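PDB 6Y2K: beta-galactosidase from Marinomonas sp. ef1, which probably hydrolyses terminal, non-reducing beta-D-galactose residues from beta-galactosides as a cold-active, hexameric glycoside hydrolase of family GH42. Local coordinates for residues A[252-255]-A[256-259]. Sequence-based numbering, arbitrary orientation.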
ATOM      1  N   HIS A 252      11.788  40.031 -18.495  1.00 14.82           N
ATOM      2  CA  HIS A 252      11.121  40.007 -19.799  1.00 15.07           C
ATOM      3  C   HIS A 252      10.247  41.247 -20.022  1.00 15.76           C
ATOM      4  O   HIS A 252      10.007  41.628 -21.169  1.00 17.09           O
ATOM      5  CB  HIS A 252      10.263  38.753 -19.971  1.00 14.83           C
ATOM      6  CG  HIS A 252      11.039  37.468 -19.995  1.00 14.88           C
ATOM      7  ND1 HIS A 252      11.946  37.116 -19.014  1.00 14.53           N
ATOM      8  CD2 HIS A 252      11.025  36.442 -20.877  1.00 14.71           C
ATOM      9  CE1 HIS A 252      12.457  35.929 -19.301  1.00 14.73           C
ATOM     10  NE2 HIS A 252      11.911  35.495 -20.423  1.00 14.47           N
ATOM     11  N   HIS A 253       9.754  41.863 -18.950  1.00 16.42           N
ATOM     12  CA  HIS A 253       9.027  43.132 -19.077  1.00 17.32           C
ATOM     13  C   HIS A 253       9.957  44.248 -19.570  1.00 17.55           C
ATOM     14  O   HIS A 253       9.569  45.058 -20.422  1.00 17.15           O
ATOM     15  CB  HIS A 253       8.389  43.558 -17.750  1.00 18.00           C
ATOM     16  CG  HIS A 253       7.345  42.612 -17.246  1.00 18.66           C
ATOM     17  ND1 HIS A 253       7.543  41.799 -16.151  1.00 19.32           N
ATOM     18  CD2 HIS A 253       6.106  42.324 -17.707  1.00 18.68           C
ATOM     19  CE1 HIS A 253       6.460  41.075 -15.946  1.00 18.46           C
ATOM     20  NE2 HIS A 253       5.574  41.370 -16.878  1.00 19.08           N
ATOM     21  N   LYS A 254      11.186  44.266 -19.053  1.00 17.65           N
ATOM     22  CA  LYS A 254      12.147  45.324 -19.374  1.00 18.10           C
ATOM     23  C   LYS A 254      12.659  45.185 -20.807  1.00 18.15           C
ATOM     24  O   LYS A 254      12.707  46.170 -21.545  1.00 18.28           O
ATOM     25  CB  LYS A 254      13.299  45.356 -18.361  1.00 18.58           C
ATOM     26  CG  LYS A 254      14.135  46.626 -18.419  1.00 19.26           C
ATOM     27  CD  LYS A 254      15.164  46.670 -17.304  1.00 19.78           C
ATOM     28  CE  LYS A 254      15.955  47.975 -17.349  1.00 20.24           C
ATOM     29  NZ  LYS A 254      17.003  48.057 -16.294  1.00 20.16           N
ATOM     30  N   VAL A 255      13.005  43.963 -21.212  1.00 17.79           N
ATOM     31  CA  VAL A 255      13.357  43.690 -22.619  1.00 18.07           C
ATOM     32  C   VAL A 255      12.177  44.073 -23.525  1.00 18.19           C
ATOM     33  O   VAL A 255      12.372  44.682 -24.573  1.00 18.44           O
ATOM     34  CB  VAL A 255      13.770  42.216 -22.838  1.00 17.74           C
ATOM     35  CG1 VAL A 255      13.896  41.871 -24.322  1.00 18.14           C
ATOM     36  CG2 VAL A 255      15.085  41.933 -22.126  1.00 17.85           C
ATOM     37  N   GLY A 256      10.962  43.737 -23.091  1.00 18.97           N
ATOM     38  CA  GLY A 256       9.738  44.044 -23.825  1.00 19.29           C
ATOM     39  C   GLY A 256       9.453  45.514 -24.088  1.00 19.57           C
ATOM     40  O   GLY A 256       8.786  45.824 -25.079  1.00 19.27           O
ATOM     41  N   GLN A 257       9.947  46.411 -23.225  1.00 20.07           N
ATOM     42  CA  GLN A 257       9.811  47.868 -23.408  0.50 20.83           C
ATOM     43  C   GLN A 257      10.406  48.337 -24.742  1.00 20.64           C
ATOM     44  O   GLN A 257       9.961  49.331 -25.314  1.00 20.29           O
ATOM     45  CB  GLN A 257      10.517  48.648 -22.282  0.50 21.73           C
ATOM     46  CG  GLN A 257       9.909  48.551 -20.892  0.50 22.40           C
ATOM     47  CD  GLN A 257      10.772  49.238 -19.843  0.50 22.97           C
ATOM     48  OE1 GLN A 257      10.515  49.136 -18.648  0.50 23.19           O
ATOM     49  NE2 GLN A 257      11.813  49.937 -20.295  0.50 24.02           N
ATOM     50  N   ASP A 258      11.434  47.630 -25.221  1.00 19.50           N
ATOM     51  CA  ASP A 258      12.128  47.996 -26.458  1.00 19.60           C
ATOM     52  C   ASP A 258      11.586  47.314 -27.718  1.00 18.97           C
ATOM     53  O   ASP A 258      12.127  47.512 -28.798  1.00 19.50           O
ATOM     54  CB  ASP A 258      13.637  47.726 -26.298  1.00 19.80           C
ATOM     55  CG  ASP A 258      14.274  48.592 -25.211  1.00 19.92           C
ATOM     56  OD1 ASP A 258      13.914  49.780 -25.106  1.00 19.19           O
ATOM     57  OD2 ASP A 258      15.142  48.092 -24.464  1.00 19.70           O
ATOM     58  N   LEU A 259      10.519  46.527 -27.585  1.00 18.15           N
ATOM     59  CA  LEU A 259       9.983  45.747 -28.687  1.00 17.97           C
ATOM     60  C   LEU A 259       8.499  46.044 -28.881  1.00 17.67           C
ATOM     61  O   LEU A 259       7.855  46.651 -28.020  1.00 17.29           O
ATOM     62  CB  LEU A 259      10.207  44.254 -28.429  1.00 18.38           C
ATOM     63  CG  LEU A 259      11.676  43.800 -28.402  1.00 18.60           C
ATOM     64  CD1 LEU A 259      11.785  42.431 -27.738  1.00 18.94           C
ATOM     65  CD2 LEU A 259      12.287  43.755 -29.799  1.00 18.55           C
TER
HETATM   66  O   HOH W   1      14.139  48.429 -21.685  1.00 25.74           O
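Val-255 runs beside Leu-259 on the same flank of the turn, and its CG1 branch meets CD1 of Leu-259 at 4.1 Å. CG1 is turned anti to the backbone N of Val-255 (chi1 170°), which puts it beside the carbonyl carbon and on the flank where the leucine methyl passes. The backbone between them passes into a type I turn from Gly-256 to Leu-259. Gly-256 N still makes the alpha-helical bond to His-252 O (3.0 Å). One residue on, Gln-257 N is shared, bonding Lys-254 O at 3.2 Å and, weakly, His-253 O. Asp-258 N then reaches Val-255 O three residues back, with an N-H...O angle of 153°, and Leu-259 N closes on Gly-256 O across the turn. The bonds thus change from four-residue spacing at Gly-256 to three-residue spacing at Asp-258 and Leu-259. Gln-257 sets CB against Lys-254 O (3.4 Å); in one of its two modelled conformers CG lies 3.5 Å from His-253 O. A water donates to Lys-254 O (2.7 Å) and to OD2 of Asp-258 (3.0 Å), so the lysine carbonyl has a second partner and the carboxylate is tied back to the helix. The extended Lys-254 chain carries NZ to a salt bridge with Asp-217. Within the TIM barrel, this short helix and turn link strand 238-244 to strand 261-266; Val-255 and Leu-259 both pack on Tyr-243 of the former and on helix 205-233, through Val-220 and Val-227 respectively.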